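Local coordinates for protection of telomeres protein 1 (Schizosaccharomyces pombe, PDB 5USB) that binds the single-stranded G-rich 3' overhang of telomeres, here through its second OB domain, protects that overhang and regulates telomerase, at residues 19-24 and 31-36; 87-92 and 116-121; 3-8 and 37-42. The protein carries 1 engineered substitution. One frame throughout, in Å; residues are numbered along the deposited sequence.

Interaction 1: 19-24 and 31-36; sequences AQVIKT and FTLYVT. With nucleotides of chain B.
Backbone hydrogen bonds join segments 19-24 and 31-36 as antiparallel neighbours. Q20 and T36 exchange a pair, Q20 N to T36 O at 2.8 Å and T36 N to Q20 O at 3.0 Å. Y34 O takes I22 N almost along its C=O axis at 2.8 Å and K23 N more weakly at 3.4 Å, while Y34 N returns a bond to K23 O.

Apolar contacts line the face of V21, T24, L33 and V35. V21 CG2 meets V35 CG1, and T24 CG2 lies alongside L33 CD2 at 3.6 Å. On the face of K23 and Y34 the lysine methylenes run beside the tyrosine ring, with K23 CB 3.7 Å from Y34 CD1, and Y34 packs on an adenine base of the bound DNA. The I22 side chain crosses T36 obliquely, CG1 meeting T36 CG2.

Polar contact with DNA is made by K23, extended until chi4 (72°) bends it and brings NZ to 2.8 Å from N7 of DG7 of chain B, a hydrogen bond.

I22 and K23 facing Y34 form a classic beta bulge, here in a hairpin of the OB-fold barrel that carries single-stranded DNA.

Interaction 2: 87-92 and 116-121; sequences VVMKNV and MSIEKV
An antiparallel strand pair of the OB-fold domain is formed here by 87-90 and 117-121, which run at 159° to one another. Four backbone bonds hold it in two reciprocal pairs. V88 N reaches E119 O at 3.0 Å, nearly along the C=O axis, and E119 N returns to V88 O; K90 N and S117 O, also 3.0 Å apart, are matched by S117 N on K90 O.

V87, M89 and I118 share one face. M89 and I118 lie side by side and point the same way, with I118 CD1 4.0 Å from M89 CG; the same methyl approaches V87 CG1. On the other face a water bridges the pair, donating to V88 O and lying 2.7 Å from S117 OG. The V88 and V121 side chains cross at about a right angle, V121 CG2 coming within 3.7 Å of V88 CG1. Beside N91, M116 CG comes 3.2 Å from N91 O.

At N91, phi 61° turns the chain; N91 and V92 both face C15 in a G1 beta bulge. Strand 14-26 flanks 87-90, M89 packs on C104 and L106 of strand 102-106, and helix 72-77 meets I118 through C77 and bonds E119 OE1 through Y76.

Interaction 3: 3-8 and 37-42; sequences FSLLSQ and DYTENE
Neither segment is regular strand or helix. Residues 6-8 have helical phi and psi, and Q8 N bonds back to L5 O at 2.9 Å, so residues 5-8 form a type I beta turn. Residues 37-42 run irregularly past that turn, with Y38 at a phi of 63°; the two backbones are nearest, CA to CA, at S7 and N41, 4.5 Å apart.

Side chains of 37-42 take up L6 N, L6 O and, weakly, S7 N. D37 CG sits in the crowded position between its own N and carbonyl carbon (chi1 66°), which brings OD2 to 2.8 Å from L6 N. This bond is nearly straight at 168°, yet the N-H meets the carboxylate from above its plane. D37 OD1 receives the T39 hydroxyl on its syn lone pair, at 2.6 Å from OG1, and a weak bond from T39 N. With its proton given to D37, T39 OG1 accepts a weak bond from S7 N at 2.9 Å.

In this OB-fold domain the contact joins the segment before strand 14-26 to the loop after strand 31-36, and R134 of helix 129-138 packs over L5 and T39 and bonds D37 O.

N41 supplies the third link: ND2 points to L6 O at 2.9 Å, in the carbonyl plane and its own amide plane. The same nitrogen bonds I9 O, while N41 OD1 takes L43 N. An alanine in place of D37 would remove the acceptors of both L6 N and the T39 hydroxyl, and would probably loosen the hold on the turn and let T39 rotate more freely. Close carbon-to-oxygen contacts add to these: L6 CB lies 3.5 Å from D37 OD1 and S7 CB 3.0 Å from E40 O.

In the fold
Interactions 1 and 2 belong to one curled sheet and have centres about 12 Å apart. Strands 14-26 and 86-90 are neighbours in it, with A19 O 2.8 Å from V87 N, a probable hydrogen bond. Inside, L33 CD1 touches I118 CD1 at 3.5 Å. Interaction 3 joins the segments flanking the hairpin of interaction 1; L6 CD1 packs against T36 CA at 4.0 Å, and the centres of interactions 1 and 3 are about 14 Å apart. F3 CE1 also reaches V88 CG2 of interaction 2, at 3.7 Å. Interaction 1 meets the bound nucleic acid directly, whereas the nearest atoms of interactions 2 and 3 stay about 8 and 10 Å from it.

Interaction 1: 19-24 and 31-36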
loop_
_atom_site.group_PDB
_atom_site.type_symbol
_atom_site.label_atom_id
_atom_site.label_comp_id
_atom_site.label_asym_id
_atom_site.label_seq_id
_atom_site.Cartn_x
_atom_site.Cartn_y
_atom_site.Cartn_z
ATOM N N ALA A 19 -6.669 -1.975 1.362
ATOM C CA ALA A 19 -5.710 -2.837 0.684
ATOM C C ALA A 19 -5.272 -3.957 1.609
ATOM O O ALA A 19 -5.443 -3.901 2.832
ATOM C CB ALA A 19 -4.505 -2.039 0.225
ATOM N N GLN A 20 -4.698 -4.986 1.001
ATOM C CA GLN A 20 -4.066 -6.071 1.727
ATOM C C GLN A 20 -2.549 -5.926 1.655
ATOM O O GLN A 20 -1.992 -5.587 0.605
ATOM C CB GLN A 20 -4.482 -7.428 1.167
ATOM C CG GLN A 20 -4.021 -8.545 2.083
ATOM C CD GLN A 20 -4.571 -9.900 1.735
ATOM O OE1 GLN A 20 -4.844 -10.198 0.580
ATOM N NE2 GLN A 20 -4.656 -10.772 2.748
ATOM N N VAL A 21 -1.896 -6.145 2.793
ATOM C CA VAL A 21 -0.450 -6.022 2.896
ATOM C C VAL A 21 0.186 -7.302 2.378
ATOM O O VAL A 21 -0.052 -8.398 2.911
ATOM C CB VAL A 21 -0.010 -5.736 4.335
ATOM C CG1 VAL A 21 1.505 -5.676 4.408
ATOM C CG2 VAL A 21 -0.609 -4.470 4.817
ATOM N N ILE A 22 1.054 -7.152 1.387
ATOM C CA ILE A 22 1.769 -8.281 0.806
ATOM C C ILE A 22 3.137 -8.454 1.429
ATOM O O ILE A 22 3.554 -9.581 1.700
ATOM C CB ILE A 22 1.881 -8.110 -0.725
ATOM C CG1 ILE A 22 0.523 -8.013 -1.407
ATOM C CG2 ILE A 22 2.696 -9.267 -1.283
ATOM C CD1 ILE A 22 -0.372 -9.214 -1.144
ATOM N N LYS A 23 3.827 -7.349 1.667
ATOM C CA LYS A 23 5.199 -7.364 2.135
ATOM C C LYS A 23 5.435 -6.186 3.063
ATOM O O LYS A 23 4.928 -5.088 2.823
ATOM C CB LYS A 23 6.165 -7.285 0.940
ATOM C CG LYS A 23 7.634 -7.284 1.313
ATOM C CD LYS A 23 8.456 -7.243 0.061
ATOM C CE LYS A 23 9.925 -6.998 0.375
ATOM N NZ LYS A 23 10.550 -8.164 0.972
ATOM N N THR A 24 6.221 -6.421 4.108
ATOM C CA THR A 24 6.715 -5.364 4.969
ATOM C C THR A 24 8.228 -5.418 5.020
ATOM O O THR A 24 8.820 -6.489 4.886
ATOM C CB THR A 24 6.163 -5.470 6.403
ATOM O OG1 THR A 24 6.586 -6.671 7.028
ATOM C CG2 THR A 24 4.653 -5.456 6.405
ATOM N N PHE A 31 9.776 2.602 7.625
ATOM C CA PHE A 31 9.070 1.334 7.487
ATOM C C PHE A 31 8.364 1.300 6.131
ATOM O O PHE A 31 7.716 2.285 5.734
ATOM C CB PHE A 31 8.030 1.187 8.612
ATOM C CG PHE A 31 7.293 -0.102 8.613
ATOM C CD1 PHE A 31 7.955 -1.311 8.761
ATOM C CD2 PHE A 31 5.914 -0.111 8.545
ATOM C CE1 PHE A 31 7.220 -2.520 8.796
ATOM C CE2 PHE A 31 5.210 -1.283 8.572
ATOM C CZ PHE A 31 5.848 -2.472 8.683
ATOM N N THR A 32 8.465 0.173 5.426
ATOM C CA THR A 32 7.913 0.096 4.080
ATOM C C THR A 32 6.852 -0.982 4.029
ATOM O O THR A 32 7.029 -2.058 4.592
ATOM C CB THR A 32 9.001 -0.207 3.084
ATOM O OG1 THR A 32 9.973 0.839 3.128
ATOM C CG2 THR A 32 8.449 -0.345 1.637
ATOM N N LEU A 33 5.753 -0.697 3.341
ATOM C CA LEU A 33 4.684 -1.641 3.079
ATOM C C LEU A 33 4.509 -1.769 1.576
ATOM O O LEU A 33 4.691 -0.808 0.848
ATOM C CB LEU A 33 3.312 -1.157 3.656
ATOM C CG LEU A 33 3.160 -0.868 5.127
ATOM C CD1 LEU A 33 1.818 -0.140 5.352
ATOM C CD2 LEU A 33 3.276 -2.169 5.944
ATOM N N TYR A 34 4.172 -2.962 1.115
ATOM C CA TYR A 34 3.749 -3.182 -0.259
ATOM C C TYR A 34 2.333 -3.708 -0.172
ATOM O O TYR A 34 2.104 -4.712 0.519
ATOM C CB TYR A 34 4.639 -4.205 -0.975
ATOM C CG TYR A 34 6.090 -3.765 -1.069
ATOM C CD1 TYR A 34 6.940 -3.836 0.005
ATOM C CD2 TYR A 34 6.574 -3.228 -2.253
ATOM C CE1 TYR A 34 8.238 -3.412 -0.091
ATOM C CE2 TYR A 34 7.885 -2.776 -2.348
ATOM C CZ TYR A 34 8.692 -2.865 -1.255
ATOM O OH TYR A 34 10.000 -2.428 -1.352
ATOM N N VAL A 35 1.387 -2.991 -0.778
ATOM C CA VAL A 35 -0.024 -3.317 -0.630
ATOM C C VAL A 35 -0.709 -3.426 -1.982
ATOM O O VAL A 35 -0.225 -2.921 -2.992
ATOM C CB VAL A 35 -0.741 -2.298 0.257
ATOM C CG1 VAL A 35 0.031 -2.116 1.533
ATOM C CG2 VAL A 35 -0.928 -0.986 -0.451
ATOM N N THR A 36 -1.829 -4.148 -1.993
ATOM C CA THR A 36 -2.598 -4.401 -3.200
ATOM C C THR A 36 -4.080 -4.451 -2.878
ATOM O O THR A 36 -4.467 -4.839 -1.770
ATOM C CB THR A 36 -2.191 -5.744 -3.842
ATOM O OG1 THR A 36 -2.846 -5.916 -5.105
ATOM C CG2 THR A 36 -2.593 -6.904 -2.999
ATOM P P DG B 7 16.843 -12.296 -2.115
ATOM O OP1 DG B 7 18.125 -12.743 -2.700
ATOM O OP2 DG B 7 15.784 -13.242 -1.883
ATOM O "O5'" DG B 7 17.100 -11.590 -0.711
ATOM C "C5'" DG B 7 18.309 -10.897 -0.473
ATOM C "C4'" DG B 7 18.229 -10.158 0.839
ATOM O "O4'" DG B 7 17.388 -9.001 0.664
ATOM C "C3'" DG B 7 17.632 -10.952 2.003
ATOM O "O3'" DG B 7 18.477 -10.812 3.128
ATOM C "C2'" DG B 7 16.392 -10.168 2.379
ATOM C "C1'" DG B 7 16.693 -8.792 1.859
ATOM N N9 DG B 7 15.488 -8.041 1.564
ATOM C C8 DG B 7 14.228 -8.546 1.377
ATOM N N7 DG B 7 13.328 -7.622 1.191
ATOM C C5 DG B 7 14.036 -6.434 1.272
ATOM C C6 DG B 7 13.592 -5.096 1.172
ATOM O O6 DG B 7 12.457 -4.683 0.953
ATOM N N1 DG B 7 14.641 -4.194 1.317
ATOM C C2 DG B 7 15.946 -4.543 1.547
ATOM N N2 DG B 7 16.811 -3.534 1.667
ATOM N N3 DG B 7 16.371 -5.788 1.654
ATOM C C4 DG B 7 15.370 -6.677 1.510
#

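Interaction 2: 87-92 and 116-121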
loop_
_atom_site.group_PDB
_atom_site.type_symbol
_atom_site.label_atom_id
_atom_site.label_comp_id
_atom_site.label_asym_id
_atom_site.label_seq_id
_atom_site.Cartn_x
_atom_site.Cartn_y
_atom_site.Cartn_z
ATOM N N VAL A 87 -5.463 -3.184 5.569
ATOM C CA VAL A 87 -5.268 -1.828 6.046
ATOM C C VAL A 87 -6.228 -0.890 5.314
ATOM O O VAL A 87 -6.665 -1.149 4.188
ATOM C CB VAL A 87 -3.810 -1.330 5.913
ATOM C CG1 VAL A 87 -2.843 -2.140 6.786
ATOM C CG2 VAL A 87 -3.336 -1.366 4.492
ATOM N N VAL A 88 -6.545 0.217 5.979
ATOM C CA VAL A 88 -7.230 1.356 5.371
ATOM C C VAL A 88 -6.300 2.548 5.519
ATOM O O VAL A 88 -5.862 2.875 6.626
ATOM C CB VAL A 88 -8.622 1.616 5.982
ATOM C CG1 VAL A 88 -8.592 1.824 7.478
ATOM C CG2 VAL A 88 -9.283 2.763 5.198
ATOM N N MET A 89 -5.946 3.151 4.388
ATOM C CA MET A 89 -5.054 4.302 4.328
ATOM C C MET A 89 -5.906 5.493 3.917
ATOM O O MET A 89 -6.633 5.412 2.938
ATOM C CB MET A 89 -3.915 4.014 3.337
ATOM C CG MET A 89 -3.134 2.753 3.855
ATOM S SD MET A 89 -1.635 2.251 3.018
ATOM C CE MET A 89 -0.748 3.750 3.222
ATOM N N LYS A 90 -5.840 6.568 4.694
ATOM C CA LYS A 90 -6.711 7.720 4.511
ATOM C C LYS A 90 -5.865 8.956 4.280
ATOM O O LYS A 90 -4.910 9.210 5.017
ATOM C CB LYS A 90 -7.628 7.903 5.722
ATOM C CG LYS A 90 -8.704 6.874 5.801
ATOM C CD LYS A 90 -9.568 7.024 7.033
ATOM C CE LYS A 90 -10.516 5.876 7.174
ATOM N NZ LYS A 90 -11.088 5.793 8.557
ATOM N N ASN A 91 -6.157 9.655 3.182
ATOM C CA ASN A 91 -5.575 10.950 2.873
ATOM C C ASN A 91 -4.063 10.886 2.726
ATOM O O ASN A 91 -3.347 11.831 3.048
ATOM C CB ASN A 91 -5.991 11.985 3.924
ATOM C CG ASN A 91 -7.484 12.091 4.025
ATOM O OD1 ASN A 91 -8.158 12.209 3.011
ATOM N ND2 ASN A 91 -8.025 11.953 5.234
ATOM N N VAL A 92 -3.579 9.798 2.175
ATOM C CA VAL A 92 -2.163 9.642 1.922
ATOM C C VAL A 92 -1.827 10.223 0.563
ATOM O O VAL A 92 -2.680 10.406 -0.305
ATOM C CB VAL A 92 -1.748 8.164 2.040
ATOM C CG1 VAL A 92 -1.964 7.679 3.457
ATOM C CG2 VAL A 92 -2.512 7.301 1.056
ATOM N N MET A 116 -3.470 12.414 7.670
ATOM C CA MET A 116 -3.329 11.075 7.196
ATOM C C MET A 116 -3.451 10.047 8.291
ATOM O O MET A 116 -3.213 10.320 9.425
ATOM C CB MET A 116 -2.003 10.875 6.580
ATOM C CG MET A 116 -1.582 12.005 5.759
ATOM S SD MET A 116 -0.103 11.404 5.089
ATOM C CE MET A 116 0.956 11.485 6.505
ATOM N N SER A 117 -3.828 8.843 7.889
ATOM C CA SER A 117 -3.850 7.769 8.814
ATOM C C SER A 117 -3.733 6.429 8.114
ATOM O O SER A 117 -3.975 6.319 6.973
ATOM C CB SER A 117 -5.109 7.743 9.650
ATOM O OG SER A 117 -6.234 7.594 8.891
ATOM N N ILE A 118 -3.299 5.445 8.854
ATOM C CA ILE A 118 -3.286 4.092 8.408
ATOM C C ILE A 118 -3.677 3.269 9.613
ATOM O O ILE A 118 -3.171 3.478 10.666
ATOM C CB ILE A 118 -1.949 3.608 7.867
ATOM C CG1 ILE A 118 -1.987 2.096 7.718
ATOM C CG2 ILE A 118 -0.828 4.011 8.762
ATOM C CD1 ILE A 118 -0.825 1.566 6.925
ATOM N N GLU A 119 -4.631 2.395 9.428
ATOM C CA GLU A 119 -5.057 1.544 10.482
ATOM C C GLU A 119 -5.348 0.135 9.944
ATOM O O GLU A 119 -5.620 -0.056 8.803
ATOM C CB GLU A 119 -6.285 2.088 11.208
ATOM C CG GLU A 119 -6.090 3.411 11.956
ATOM C CD GLU A 119 -5.292 3.313 13.273
ATOM O OE1 GLU A 119 -4.758 2.273 13.538
ATOM O OE2 GLU A 119 -5.216 4.302 14.039
ATOM N N LYS A 120 -5.259 -0.827 10.827
ATOM C CA LYS A 120 -5.559 -2.178 10.476
ATOM C C LYS A 120 -7.086 -2.342 10.390
ATOM O O LYS A 120 -7.787 -1.767 11.161
ATOM C CB LYS A 120 -4.941 -3.078 11.562
ATOM C CG LYS A 120 -4.785 -4.549 11.252
ATOM C CD LYS A 120 -4.057 -5.296 12.365
ATOM C CE LYS A 120 -2.552 -5.094 12.383
ATOM N NZ LYS A 120 -1.822 -6.217 13.046
ATOM N N VAL A 121 -7.560 -3.131 9.435
ATOM C CA VAL A 121 -8.952 -3.407 9.260
ATOM C C VAL A 121 -9.173 -4.869 9.671
ATOM O O VAL A 121 -8.481 -5.712 9.234
ATOM C CB VAL A 121 -9.400 -3.234 7.796
ATOM C CG1 VAL A 121 -10.865 -3.559 7.632
ATOM C CG2 VAL A 121 -9.184 -1.833 7.339
HETATM O O HOH W 1 -6.856 5.039 8.332
#

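Interaction 3: 3-8 and 37-42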
loop_
_atom_site.group_PDB
_atom_site.type_symbol
_atom_site.label_atom_id
_atom_site.label_comp_id
_atom_site.label_asym_id
_atom_site.label_seq_id
_atom_site.Cartn_x
_atom_site.Cartn_y
_atom_site.Cartn_z
ATOM N N PHE A 3 -13.079 7.051 -1.041
ATOM C CA PHE A 3 -12.154 5.985 -1.334
ATOM C C PHE A 3 -12.013 5.701 -2.819
ATOM O O PHE A 3 -12.928 5.868 -3.548
ATOM C CB PHE A 3 -12.606 4.715 -0.650
ATOM C CG PHE A 3 -12.514 4.764 0.844
ATOM C CD1 PHE A 3 -11.341 4.657 1.471
ATOM C CD2 PHE A 3 -13.642 4.889 1.604
ATOM C CE1 PHE A 3 -11.251 4.715 2.798
ATOM C CE2 PHE A 3 -13.576 4.919 2.945
ATOM C CZ PHE A 3 -12.373 4.846 3.552
ATOM N N SER A 4 -10.809 5.332 -3.230
ATOM C CA SER A 4 -10.491 4.931 -4.597
ATOM C C SER A 4 -10.049 3.473 -4.627
ATOM O O SER A 4 -9.459 2.985 -3.664
ATOM C CB SER A 4 -9.326 5.748 -5.152
ATOM O OG SER A 4 -9.626 7.113 -5.254
ATOM N N LEU A 5 -10.264 2.800 -5.756
ATOM C CA LEU A 5 -9.511 1.590 -6.035
ATOM C C LEU A 5 -8.083 1.974 -6.418
ATOM O O LEU A 5 -7.829 3.066 -6.939
ATOM C CB LEU A 5 -10.125 0.772 -7.169
ATOM C CG LEU A 5 -11.539 0.281 -6.830
ATOM C CD1 LEU A 5 -12.024 -0.544 -7.993
ATOM C CD2 LEU A 5 -11.641 -0.493 -5.527
ATOM N N LEU A 6 -7.141 1.055 -6.184
ATOM C CA LEU A 6 -5.759 1.406 -6.485
ATOM C C LEU A 6 -5.551 1.625 -7.973
ATOM O O LEU A 6 -4.652 2.367 -8.373
ATOM C CB LEU A 6 -4.799 0.355 -5.933
ATOM C CG LEU A 6 -4.533 0.530 -4.432
ATOM C CD1 LEU A 6 -3.600 -0.618 -4.027
ATOM C CD2 LEU A 6 -3.928 1.901 -4.079
ATOM N N SER A 7 -6.381 1.006 -8.821
ATOM C CA SER A 7 -6.289 1.251 -10.251
ATOM C C SER A 7 -6.657 2.678 -10.633
ATOM O O SER A 7 -6.313 3.116 -11.744
ATOM C CB SER A 7 -7.214 0.294 -10.974
ATOM O OG SER A 7 -8.545 0.558 -10.576
ATOM N N GLN A 8 -7.334 3.399 -9.748
ATOM C CA GLN A 8 -7.816 4.751 -10.012
ATOM C C GLN A 8 -6.887 5.830 -9.480
ATOM O O GLN A 8 -7.088 7.013 -9.798
ATOM C CB GLN A 8 -9.208 4.933 -9.402
ATOM C CG GLN A 8 -10.239 3.968 -9.953
ATOM C CD GLN A 8 -11.551 3.990 -9.184
ATOM O OE1 GLN A 8 -11.599 4.122 -7.941
ATOM N NE2 GLN A 8 -12.649 3.855 -9.935
ATOM N N ASP A 37 -4.912 -4.092 -3.886
ATOM C CA ASP A 37 -6.324 -4.458 -3.807
ATOM C C ASP A 37 -6.712 -5.336 -4.990
ATOM O O ASP A 37 -7.911 -5.506 -5.279
ATOM C CB ASP A 37 -7.227 -3.227 -3.677
ATOM C CG ASP A 37 -7.217 -2.339 -4.877
ATOM O OD1 ASP A 37 -6.579 -2.689 -5.892
ATOM O OD2 ASP A 37 -7.930 -1.288 -4.836
ATOM N N TYR A 38 -5.707 -5.901 -5.655
ATOM C CA TYR A 38 -5.862 -6.780 -6.818
ATOM C C TYR A 38 -6.503 -6.055 -7.990
ATOM O O TYR A 38 -7.246 -6.649 -8.778
ATOM C CB TYR A 38 -6.613 -8.055 -6.409
ATOM C CG TYR A 38 -5.737 -8.906 -5.536
ATOM C CD1 TYR A 38 -4.766 -9.704 -6.120
ATOM C CD2 TYR A 38 -5.831 -8.868 -4.147
ATOM C CE1 TYR A 38 -3.926 -10.466 -5.373
ATOM C CE2 TYR A 38 -4.960 -9.644 -3.366
ATOM C CZ TYR A 38 -4.012 -10.426 -4.023
ATOM O OH TYR A 38 -3.131 -11.228 -3.333
ATOM N N THR A 39 -6.225 -4.756 -8.120
ATOM C CA THR A 39 -6.545 -3.978 -9.311
ATOM C C THR A 39 -5.240 -3.414 -9.862
ATOM O O THR A 39 -4.323 -3.082 -9.118
ATOM C CB THR A 39 -7.593 -2.844 -9.071
ATOM O OG1 THR A 39 -7.013 -1.779 -8.307
ATOM C CG2 THR A 39 -8.856 -3.380 -8.352
ATOM N N GLU A 40 -5.148 -3.338 -11.178
ATOM C CA GLU A 40 -3.911 -2.999 -11.884
ATOM C C GLU A 40 -3.789 -1.506 -12.112
ATOM O O GLU A 40 -4.778 -0.842 -12.405
ATOM C CB GLU A 40 -3.913 -3.730 -13.216
ATOM C CG GLU A 40 -2.680 -3.691 -14.002
ATOM C CD GLU A 40 -2.819 -4.555 -15.235
ATOM O OE1 GLU A 40 -3.941 -5.062 -15.473
ATOM O OE2 GLU A 40 -1.813 -4.755 -15.916
ATOM N N ASN A 41 -2.573 -0.979 -11.940
ATOM C CA ASN A 41 -2.281 0.421 -12.213
ATOM C C ASN A 41 -1.060 0.524 -13.100
ATOM O O ASN A 41 -0.008 -0.010 -12.763
ATOM C CB ASN A 41 -2.046 1.184 -10.917
ATOM C CG ASN A 41 -1.995 2.675 -11.111
ATOM O OD1 ASN A 41 -1.209 3.193 -11.894
ATOM N ND2 ASN A 41 -2.817 3.379 -10.369
ATOM N N GLU A 42 -1.188 1.242 -14.223
ATOM C CA GLU A 42 -0.119 1.257 -15.201
ATOM C C GLU A 42 1.176 1.886 -14.701
ATOM O O GLU A 42 2.203 1.700 -15.361
ATOM C CB GLU A 42 -0.592 1.971 -16.479
ATOM C CG GLU A 42 -0.857 3.444 -16.321
ATOM C CD GLU A 42 -1.198 4.119 -17.651
ATOM O OE1 GLU A 42 -1.647 3.410 -18.578
ATOM O OE2 GLU A 42 -1.003 5.350 -17.770
#